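CYTH domain-containing protein (Pyrococcus horikoshii, PDB 2DC4) is of unknown function but, as a CYTH domain protein, probably acts on or binds a triphosphate-containing or related phosphorylated ligand with a divalent metal in its barrel. Local coordinates at residues M1-V9 against K60-F70; L107-N115 against F123-S131. All coordinates share one frame; numbering follows the deposited sequence.

Contact 1 (M1-V9 against K60-F70); sequences MEIEVKFRV and KEILDKRNEEF
Glu2 and Glu4 belong to the ExExK signature of CYTH proteins, on strand 2-8, and both carboxylates reach the ring of Phe70 on the neighbouring strand. Strands 2-8 and 69-76 run antiparallel. Glu2 and Phe70 exchange two backbone bonds, Glu2 N to Phe70 O (2.8 Å) and Phe70 N to Glu2 O (2.9 Å). Glu4 N then reaches Glu68 O (3.0 Å), in the loop just before strand 69-76. The Asp64 carboxylate holds that loop by taking the N-H groups of Glu68 and Glu69.

On the face of Glu2 and Phe70, CG of Glu2 lies opposite the backbone N (chi1 -173°), and the extended chain runs out beside the ring. OE2 of Glu2 is 3.4 Å from CD1 of Phe70, and the carboxylate and ring planes are 19° apart. Glu4 approaches the same ring crosswise, its carboxylate turned 73° from it, with OE2 3.7 Å from CE1 of Phe70. Lys60 crosses Glu2 at about a right angle and makes a weak salt bridge, NZ to OE2 of Glu2 (3.4 Å). A glutamine here is likely to end this salt bridge and leave Lys60 to its long, weak ion pair with Glu72. On the face of Ile3 and Glu69, CD1 of Ile3 lies against CG of Glu69 (3.6 Å). SD of Met1 touches CB of Glu69 and CD1 of Leu63.

OE2 of Glu2 also stands 3.0 Å from OE1 of Glu4. Such crowding of carboxylates beside a lysine is consistent with the metal and phosphate site that this motif forms in relatives.

Contact 2 (L107-N115 against F123-S131); sequences LNNVTFELN and FLDIEVITS
Val110 to Asn115 pair with Phe123 to Val128 as the two arms of a beta hairpin in the barrel wall. Backbone bonds come first. Thr111 with Glu127, Glu113 with Asp125 and Asn115 with Phe123 are hydrogen-bonded pairs, each joined by two N-H to O bonds. Among them are Thr111 N to Glu127 O (2.8 Å) and Asn115 N to Phe123 O (2.7 Å). Ile129 N gives a longer bond to Asn109 O (3.2 Å).

Apolar contacts fill the face of the non-hydrogen-bonded pairs. CG1 of Val110 meets CG2 of Ile126 (3.8 Å). CB of Phe112 touches CD1 of Leu124 (4.1 Å), and this methyl lies at the edge of the Phe112 ring. Helix 133-146 lies against this face, through Ile139, Ile140 and Val143, and helix 11-21 packs on Leu114.

Polar side chains gather on the other face. CG of Glu113 lies beside its own backbone N (chi1 -55°), and the extended chain slants past its pair mate Asp125 to Glu127. OE1 of Glu113 comes 2.7 Å from OE2 of Glu127, with the carboxylate planes 74° apart. ND2 of Asn115 stands 3.2 Å from OD2 of Asp125; their firmer partners are Arg102, on Asn115 OD1, and Tyr159 OH, which bonds to both side chains. A water 2.8 Å from OE1 of Glu113 also links weakly to OD2 of Asp125.

The hairpin is therefore two-sided: an apolar face under helices 133-146 and 11-21, and an acidic, hydrated face consistent with the metal-binding tunnel interior of CYTH relatives.

Overall arrangement
The two contacts lie in one antiparallel eight-stranded barrel, their centres about 11 Å apart. Contact 1 comes first along the chain and is complete before contact 2 begins. They meet where strand 2-8 runs beside strand 121-128, the seam between the first and last strands that closes the barrel. Phe7 N probably bonds to Leu124 O there (2.8 Å). Across the same seam OE1 of Glu4 lies 2.7 Å from OE2 of Glu127, and Lys6 packs on Asp125. The acidic rows of both contacts thus join into one patch, consistent with a shared metal and phosphate site. Helix 133-146 packs against both contacts on the opposite face of the sheet.

Contact 1 (M1-V9 against K60-F70)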
loop_
_atom_site.group_PDB
_atom_site.type_symbol
_atom_site.label_atom_id
_atom_site.label_comp_id
_atom_site.label_asym_id
_atom_site.label_seq_id
_atom_site.Cartn_x
_atom_site.Cartn_y
_atom_site.Cartn_z
ATOM N N MET A 1 17.932 -4.989 -12.188
ATOM C CA MET A 1 16.560 -5.150 -12.753
ATOM C C MET A 1 16.119 -6.610 -12.735
ATOM O O MET A 1 16.931 -7.517 -12.547
ATOM C CB MET A 1 16.506 -4.626 -14.193
ATOM C CG MET A 1 17.407 -5.367 -15.174
ATOM S SD MET A 1 17.125 -4.867 -16.892
ATOM C CE MET A 1 17.980 -3.291 -16.913
ATOM N N GLU A 2 14.822 -6.820 -12.931
ATOM C CA GLU A 2 14.240 -8.153 -12.947
ATOM C C GLU A 2 14.541 -8.795 -14.297
ATOM O O GLU A 2 14.226 -8.224 -15.339
ATOM C CB GLU A 2 12.724 -8.051 -12.750
ATOM C CG GLU A 2 11.993 -9.376 -12.583
ATOM C CD GLU A 2 10.479 -9.207 -12.594
ATOM O OE1 GLU A 2 9.971 -8.296 -11.908
ATOM O OE2 GLU A 2 9.797 -9.990 -13.286
ATOM N N ILE A 3 15.168 -9.969 -14.275
ATOM C CA ILE A 3 15.485 -10.692 -15.502
ATOM C C ILE A 3 14.871 -12.082 -15.408
ATOM O O ILE A 3 15.154 -12.841 -14.478
ATOM C CB ILE A 3 17.009 -10.821 -15.710
ATOM C CG1 ILE A 3 17.633 -9.430 -15.857
ATOM C CG2 ILE A 3 17.297 -11.656 -16.951
ATOM C CD1 ILE A 3 17.110 -8.631 -17.050
ATOM N N GLU A 4 14.025 -12.419 -16.373
ATOM C CA GLU A 4 13.381 -13.717 -16.347
ATOM C C GLU A 4 12.829 -14.156 -17.692
ATOM O O GLU A 4 12.446 -13.334 -18.520
ATOM C CB GLU A 4 12.251 -13.703 -15.320
ATOM C CG GLU A 4 11.294 -12.536 -15.476
ATOM C CD GLU A 4 10.106 -12.629 -14.539
ATOM O OE1 GLU A 4 10.318 -12.896 -13.338
ATOM O OE2 GLU A 4 8.964 -12.426 -15.001
ATOM N N VAL A 5 12.808 -15.467 -17.902
ATOM C CA VAL A 5 12.271 -16.044 -19.123
ATOM C C VAL A 5 11.198 -17.038 -18.695
ATOM O O VAL A 5 11.399 -17.821 -17.766
ATOM C CB VAL A 5 13.353 -16.776 -19.932
ATOM C CG1 VAL A 5 12.760 -17.313 -21.226
ATOM C CG2 VAL A 5 14.498 -15.816 -20.235
ATOM N N LYS A 6 10.062 -16.991 -19.377
ATOM C CA LYS A 6 8.931 -17.859 -19.073
ATOM C C LYS A 6 8.827 -18.962 -20.118
ATOM O O LYS A 6 9.024 -18.712 -21.307
ATOM C CB LYS A 6 7.639 -17.037 -19.068
ATOM C CG LYS A 6 6.390 -17.818 -18.664
ATOM C CD LYS A 6 5.129 -16.965 -18.808
ATOM C CE LYS A 6 5.193 -15.717 -17.944
ATOM N NZ LYS A 6 3.965 -14.885 -18.101
ATOM N N PHE A 7 8.508 -20.172 -19.669
ATOM C CA PHE A 7 8.367 -21.319 -20.563
ATOM C C PHE A 7 7.048 -22.051 -20.346
ATOM O O PHE A 7 6.588 -22.204 -19.214
ATOM C CB PHE A 7 9.504 -22.328 -20.347
ATOM C CG PHE A 7 10.878 -21.759 -20.555
ATOM C CD1 PHE A 7 11.512 -21.045 -19.542
ATOM C CD2 PHE A 7 11.546 -21.948 -21.759
ATOM C CE1 PHE A 7 12.792 -20.527 -19.723
ATOM C CE2 PHE A 7 12.829 -21.437 -21.952
ATOM C CZ PHE A 7 13.455 -20.725 -20.932
ATOM N N ARG A 8 6.443 -22.512 -21.438
ATOM C CA ARG A 8 5.205 -23.276 -21.338
ATOM C C ARG A 8 5.738 -24.683 -21.096
ATOM O O ARG A 8 6.580 -25.172 -21.855
ATOM C CB ARG A 8 4.425 -23.197 -22.654
ATOM C CG ARG A 8 2.918 -23.163 -22.494
ATOM C CD ARG A 8 2.269 -22.503 -23.708
ATOM N NE ARG A 8 0.970 -21.932 -23.370
ATOM C CZ ARG A 8 0.510 -20.791 -23.864
ATOM N NH1 ARG A 8 1.240 -20.099 -24.720
ATOM N NH2 ARG A 8 -0.669 -20.327 -23.489
ATOM N N VAL A 9 5.272 -25.339 -20.042
ATOM C CA VAL A 9 5.801 -26.654 -19.710
ATOM C C VAL A 9 4.783 -27.679 -19.244
ATOM O O VAL A 9 3.618 -27.360 -19.012
ATOM C CB VAL A 9 6.817 -26.550 -18.562
ATOM C CG1 VAL A 9 7.923 -25.578 -18.912
ATOM C CG2 VAL A 9 6.091 -26.113 -17.289
ATOM N N LYS A 60 5.125 -2.752 -11.941
ATOM C CA LYS A 60 6.171 -3.183 -12.854
ATOM C C LYS A 60 6.163 -2.372 -14.130
ATOM O O LYS A 60 5.121 -1.905 -14.588
ATOM C CB LYS A 60 6.013 -4.655 -13.228
ATOM C CG LYS A 60 6.277 -5.644 -12.112
ATOM C CD LYS A 60 6.314 -7.062 -12.662
ATOM C CE LYS A 60 6.574 -8.080 -11.563
ATOM N NZ LYS A 60 6.671 -9.471 -12.095
ATOM N N GLU A 61 7.348 -2.203 -14.693
ATOM C CA GLU A 61 7.501 -1.495 -15.949
ATOM C C GLU A 61 8.330 -2.397 -16.849
ATOM O O GLU A 61 9.457 -2.748 -16.505
ATOM C CB GLU A 61 8.220 -0.162 -15.740
ATOM C CG GLU A 61 8.618 0.521 -17.038
ATOM C CD GLU A 61 9.069 1.950 -16.831
ATOM O OE1 GLU A 61 9.989 2.172 -16.015
ATOM O OE2 GLU A 61 8.500 2.849 -17.487
ATOM N N ILE A 62 7.756 -2.790 -17.983
ATOM C CA ILE A 62 8.448 -3.644 -18.943
ATOM C C ILE A 62 9.562 -2.811 -19.560
ATOM O O ILE A 62 9.322 -1.687 -19.999
ATOM C CB ILE A 62 7.518 -4.094 -20.087
ATOM C CG1 ILE A 62 6.169 -4.556 -19.532
ATOM C CG2 ILE A 62 8.190 -5.197 -20.894
ATOM C CD1 ILE A 62 6.256 -5.668 -18.531
ATOM N N LEU A 63 10.768 -3.366 -19.618
ATOM C CA LEU A 63 11.904 -2.632 -20.166
ATOM C C LEU A 63 12.371 -3.129 -21.532
ATOM O O LEU A 63 13.180 -2.470 -22.186
ATOM C CB LEU A 63 13.072 -2.678 -19.179
ATOM C CG LEU A 63 12.756 -2.242 -17.742
ATOM C CD1 LEU A 63 14.000 -2.388 -16.877
ATOM C CD2 LEU A 63 12.256 -0.804 -17.731
ATOM N N ASP A 64 11.869 -4.285 -21.960
ATOM C CA ASP A 64 12.250 -4.856 -23.257
ATOM C C ASP A 64 11.006 -5.300 -24.022
ATOM O O ASP A 64 9.895 -5.220 -23.504
ATOM C CB ASP A 64 13.184 -6.052 -23.056
ATOM C CG ASP A 64 12.466 -7.259 -22.482
ATOM O OD1 ASP A 64 11.733 -7.093 -21.486
ATOM O OD2 ASP A 64 12.632 -8.372 -23.021
ATOM N N LYS A 65 11.186 -5.771 -25.253
ATOM C CA LYS A 65 10.042 -6.204 -26.050
ATOM C C LYS A 65 9.767 -7.707 -25.980
ATOM O O LYS A 65 8.850 -8.205 -26.635
ATOM C CB LYS A 65 10.217 -5.767 -27.509
ATOM C CG LYS A 65 10.226 -4.253 -27.711
ATOM C CD LYS A 65 8.945 -3.606 -27.191
ATOM C CE LYS A 65 8.928 -2.105 -27.459
ATOM N NZ LYS A 65 10.057 -1.392 -26.799
ATOM N N ARG A 66 10.554 -8.424 -25.187
ATOM C CA ARG A 66 10.367 -9.863 -25.032
ATOM C C ARG A 66 9.752 -10.155 -23.667
ATOM O O ARG A 66 9.569 -11.314 -23.298
ATOM C CB ARG A 66 11.703 -10.597 -25.144
ATOM C CG ARG A 66 12.454 -10.356 -26.445
ATOM C CD ARG A 66 13.777 -11.111 -26.455
ATOM N NE ARG A 66 13.594 -12.555 -26.576
ATOM C CZ ARG A 66 13.094 -13.157 -27.653
ATOM N NH1 ARG A 66 12.724 -12.439 -28.707
ATOM N NH2 ARG A 66 12.967 -14.477 -27.681
ATOM N N ASN A 67 9.437 -9.098 -22.924
ATOM C CA ASN A 67 8.860 -9.249 -21.590
ATOM C C ASN A 67 9.812 -10.051 -20.701
ATOM O O ASN A 67 9.376 -10.881 -19.905
ATOM C CB ASN A 67 7.504 -9.960 -21.675
ATOM C CG ASN A 67 6.413 -9.079 -22.254
ATOM O OD1 ASN A 67 6.564 -7.856 -22.336
ATOM N ND2 ASN A 67 5.313 -9.693 -22.672
ATOM N N GLU A 68 11.108 -9.789 -20.831
ATOM C CA GLU A 68 12.117 -10.497 -20.051
ATOM C C GLU A 68 12.872 -9.621 -19.057
ATOM O O GLU A 68 13.589 -10.130 -18.199
ATOM C CB GLU A 68 13.118 -11.175 -20.997
ATOM C CG GLU A 68 12.562 -12.409 -21.693
ATOM C CD GLU A 68 13.488 -12.952 -22.772
ATOM O OE1 GLU A 68 14.699 -12.653 -22.737
ATOM O OE2 GLU A 68 12.998 -13.694 -23.648
ATOM N N GLU A 69 12.709 -8.308 -19.172
ATOM C CA GLU A 69 13.389 -7.379 -18.274
ATOM C C GLU A 69 12.349 -6.443 -17.681
ATOM O O GLU A 69 11.543 -5.872 -18.412
ATOM C CB GLU A 69 14.439 -6.572 -19.045
ATOM C CG GLU A 69 15.353 -7.424 -19.914
ATOM C CD GLU A 69 16.406 -6.600 -20.633
ATOM O OE1 GLU A 69 16.103 -5.448 -21.011
ATOM O OE2 GLU A 69 17.529 -7.109 -20.832
ATOM N N PHE A 70 12.359 -6.295 -16.360
ATOM C CA PHE A 70 11.384 -5.432 -15.697
ATOM C C PHE A 70 11.963 -4.630 -14.545
ATOM O O PHE A 70 12.953 -5.015 -13.932
ATOM C CB PHE A 70 10.229 -6.242 -15.074
ATOM C CG PHE A 70 9.635 -7.293 -15.960
ATOM C CD1 PHE A 70 10.348 -8.444 -16.282
ATOM C CD2 PHE A 70 8.330 -7.164 -16.423
ATOM C CE1 PHE A 70 9.769 -9.447 -17.048
ATOM C CE2 PHE A 70 7.742 -8.164 -17.191
ATOM C CZ PHE A 70 8.463 -9.308 -17.503
HETATM O O HOH W 1 9.128 -13.346 -19.397
#

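Contact 2 (L107-N115 against F123-S131)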
loop_
_atom_site.group_PDB
_atom_site.type_symbol
_atom_site.label_atom_id
_atom_site.label_comp_id
_atom_site.label_asym_id
_atom_site.label_seq_id
_atom_site.Cartn_x
_atom_site.Cartn_y
_atom_site.Cartn_z
ATOM N N LEU A 107 18.358 -22.261 -6.719
ATOM C CA LEU A 107 19.637 -22.853 -7.097
ATOM C C LEU A 107 20.603 -21.694 -7.332
ATOM O O LEU A 107 20.579 -21.047 -8.379
ATOM C CB LEU A 107 19.477 -23.684 -8.373
ATOM C CG LEU A 107 20.665 -24.566 -8.758
ATOM C CD1 LEU A 107 20.917 -25.588 -7.663
ATOM C CD2 LEU A 107 20.370 -25.266 -10.076
ATOM N N ASN A 108 21.446 -21.427 -6.342
ATOM C CA ASN A 108 22.393 -20.325 -6.435
ATOM C C ASN A 108 21.637 -19.016 -6.664
ATOM O O ASN A 108 20.719 -18.683 -5.914
ATOM C CB ASN A 108 23.389 -20.576 -7.569
ATOM C CG ASN A 108 24.146 -21.877 -7.394
ATOM O OD1 ASN A 108 24.692 -22.149 -6.324
ATOM N ND2 ASN A 108 24.187 -22.689 -8.447
ATOM N N ASN A 109 22.012 -18.279 -7.704
ATOM C CA ASN A 109 21.374 -17.004 -8.003
ATOM C C ASN A 109 20.172 -17.157 -8.930
ATOM O O ASN A 109 19.652 -16.177 -9.458
ATOM C CB ASN A 109 22.394 -16.055 -8.627
ATOM C CG ASN A 109 22.942 -16.573 -9.937
ATOM O OD1 ASN A 109 23.139 -17.780 -10.114
ATOM N ND2 ASN A 109 23.207 -15.663 -10.862
ATOM N N VAL A 110 19.736 -18.395 -9.120
ATOM C CA VAL A 110 18.587 -18.672 -9.979
ATOM C C VAL A 110 17.385 -19.114 -9.160
ATOM O O VAL A 110 17.516 -19.885 -8.209
ATOM C CB VAL A 110 18.913 -19.780 -11.009
ATOM C CG1 VAL A 110 17.639 -20.235 -11.728
ATOM C CG2 VAL A 110 19.920 -19.256 -12.021
ATOM N N THR A 111 16.215 -18.613 -9.536
ATOM C CA THR A 111 14.981 -18.974 -8.868
ATOM C C THR A 111 14.047 -19.571 -9.907
ATOM O O THR A 111 13.884 -19.025 -11.001
ATOM C CB THR A 111 14.299 -17.744 -8.231
ATOM O OG1 THR A 111 15.169 -17.180 -7.241
ATOM C CG2 THR A 111 12.978 -18.142 -7.575
ATOM N N PHE A 112 13.464 -20.712 -9.567
ATOM C CA PHE A 112 12.526 -21.377 -10.452
ATOM C C PHE A 112 11.139 -21.169 -9.874
ATOM O O PHE A 112 10.906 -21.449 -8.698
ATOM C CB PHE A 112 12.800 -22.883 -10.519
ATOM C CG PHE A 112 14.177 -23.235 -10.996
ATOM C CD1 PHE A 112 15.223 -23.396 -10.090
ATOM C CD2 PHE A 112 14.434 -23.393 -12.353
ATOM C CE1 PHE A 112 16.506 -23.709 -10.530
ATOM C CE2 PHE A 112 15.713 -23.706 -12.808
ATOM C CZ PHE A 112 16.753 -23.864 -11.895
ATOM N N GLU A 113 10.223 -20.659 -10.686
ATOM C CA GLU A 113 8.852 -20.478 -10.227
ATOM C C GLU A 113 8.001 -21.322 -11.163
ATOM O O GLU A 113 7.776 -20.945 -12.312
ATOM C CB GLU A 113 8.424 -19.009 -10.306
ATOM C CG GLU A 113 9.353 -18.048 -9.557
ATOM C CD GLU A 113 8.826 -16.627 -9.512
ATOM O OE1 GLU A 113 8.323 -16.133 -10.543
ATOM O OE2 GLU A 113 8.929 -15.996 -8.442
ATOM N N LEU A 114 7.555 -22.473 -10.671
ATOM C CA LEU A 114 6.729 -23.384 -11.461
ATOM C C LEU A 114 5.291 -23.046 -11.133
ATOM O O LEU A 114 4.822 -23.297 -10.022
ATOM C CB LEU A 114 7.050 -24.835 -11.093
ATOM C CG LEU A 114 6.328 -25.928 -11.879
ATOM C CD1 LEU A 114 6.453 -25.656 -13.377
ATOM C CD2 LEU A 114 6.927 -27.282 -11.521
ATOM N N ASN A 115 4.592 -22.486 -12.115
ATOM C CA ASN A 115 3.223 -22.039 -11.921
ATOM C C ASN A 115 2.117 -22.825 -12.592
ATOM O O ASN A 115 2.184 -23.104 -13.788
ATOM C CB ASN A 115 3.094 -20.596 -12.395
ATOM C CG ASN A 115 4.084 -19.679 -11.728
ATOM O OD1 ASN A 115 4.080 -19.535 -10.509
ATOM N ND2 ASN A 115 4.943 -19.051 -12.525
ATOM N N PHE A 123 3.313 -23.035 -16.408
ATOM C CA PHE A 123 4.465 -22.293 -16.893
ATOM C C PHE A 123 5.592 -22.324 -15.885
ATOM O O PHE A 123 5.364 -22.483 -14.686
ATOM C CB PHE A 123 4.090 -20.830 -17.149
ATOM C CG PHE A 123 2.953 -20.649 -18.114
ATOM C CD1 PHE A 123 1.636 -20.801 -17.696
ATOM C CD2 PHE A 123 3.206 -20.345 -19.445
ATOM C CE1 PHE A 123 0.585 -20.650 -18.599
ATOM C CE2 PHE A 123 2.166 -20.194 -20.353
ATOM C CZ PHE A 123 0.857 -20.345 -19.933
ATOM N N LEU A 124 6.811 -22.175 -16.386
ATOM C CA LEU A 124 7.980 -22.136 -15.520
ATOM C C LEU A 124 8.678 -20.823 -15.794
ATOM O O LEU A 124 8.996 -20.514 -16.940
ATOM C CB LEU A 124 8.960 -23.277 -15.826
ATOM C CG LEU A 124 10.328 -23.103 -15.139
ATOM C CD1 LEU A 124 10.182 -23.316 -13.638
ATOM C CD2 LEU A 124 11.347 -24.083 -15.714
ATOM N N ASP A 125 8.890 -20.030 -14.750
ATOM C CA ASP A 125 9.612 -18.785 -14.909
ATOM C C ASP A 125 10.993 -19.050 -14.330
ATOM O O ASP A 125 11.115 -19.566 -13.219
ATOM C CB ASP A 125 8.950 -17.648 -14.120
ATOM C CG ASP A 125 7.755 -17.059 -14.836
ATOM O OD1 ASP A 125 7.913 -16.636 -16.001
ATOM O OD2 ASP A 125 6.661 -17.004 -14.239
ATOM N N ILE A 126 12.031 -18.742 -15.097
ATOM C CA ILE A 126 13.390 -18.913 -14.605
ATOM C C ILE A 126 13.900 -17.492 -14.420
ATOM O O ILE A 126 14.008 -16.722 -15.380
ATOM C CB ILE A 126 14.291 -19.672 -15.603
ATOM C CG1 ILE A 126 13.686 -21.045 -15.915
ATOM C CG2 ILE A 126 15.696 -19.833 -15.005
ATOM C CD1 ILE A 126 14.566 -21.911 -16.828
ATOM N N GLU A 127 14.202 -17.151 -13.173
ATOM C CA GLU A 127 14.638 -15.810 -12.803
ATOM C C GLU A 127 16.081 -15.809 -12.294
ATOM O O GLU A 127 16.529 -16.726 -11.619
ATOM C CB GLU A 127 13.700 -15.287 -11.714
ATOM C CG GLU A 127 12.382 -14.761 -12.283
ATOM C CD GLU A 127 11.534 -14.209 -11.159
ATOM O OE1 GLU A 127 12.076 -13.538 -10.293
ATOM O OE2 GLU A 127 10.330 -14.459 -11.159
ATOM N N VAL A 128 16.820 -14.752 -12.597
ATOM C CA VAL A 128 18.191 -14.654 -12.116
ATOM C C VAL A 128 18.448 -13.258 -11.579
ATOM O O VAL A 128 17.829 -12.289 -12.017
ATOM C CB VAL A 128 19.207 -14.961 -13.247
ATOM C CG1 VAL A 128 19.096 -13.921 -14.339
ATOM C CG2 VAL A 128 20.624 -15.004 -12.689
ATOM N N ILE A 129 19.352 -13.163 -10.611
ATOM C CA ILE A 129 19.715 -11.877 -10.031
ATOM C C ILE A 129 21.083 -11.505 -10.596
ATOM O O ILE A 129 22.045 -12.250 -10.427
ATOM C CB ILE A 129 19.807 -11.968 -8.496
ATOM C CG1 ILE A 129 18.458 -12.407 -7.921
ATOM C CG2 ILE A 129 20.222 -10.620 -7.916
ATOM C CD1 ILE A 129 18.478 -12.642 -6.420
ATOM N N THR A 130 21.162 -10.368 -11.280
ATOM C CA THR A 130 22.421 -9.927 -11.878
ATOM C C THR A 130 22.421 -8.432 -12.189
ATOM O O THR A 130 21.375 -7.836 -12.451
ATOM C CB THR A 130 22.715 -10.707 -13.187
ATOM O OG1 THR A 130 22.856 -12.103 -12.891
ATOM C CG2 THR A 130 23.995 -10.210 -13.841
ATOM N N SER A 131 23.605 -7.827 -12.150
ATOM C CA SER A 131 23.743 -6.406 -12.443
ATOM C C SER A 131 23.831 -6.222 -13.949
ATOM O O SER A 131 23.578 -5.134 -14.469
ATOM C CB SER A 131 25.004 -5.843 -11.780
ATOM O OG SER A 131 24.930 -5.939 -10.369
HETATM O O HOH W 2 7.041 -14.729 -12.570
HETATM O O HOH W 3 6.242 -16.894 -11.751
HETATM O O HOH W 4 11.752 -14.499 -7.202
#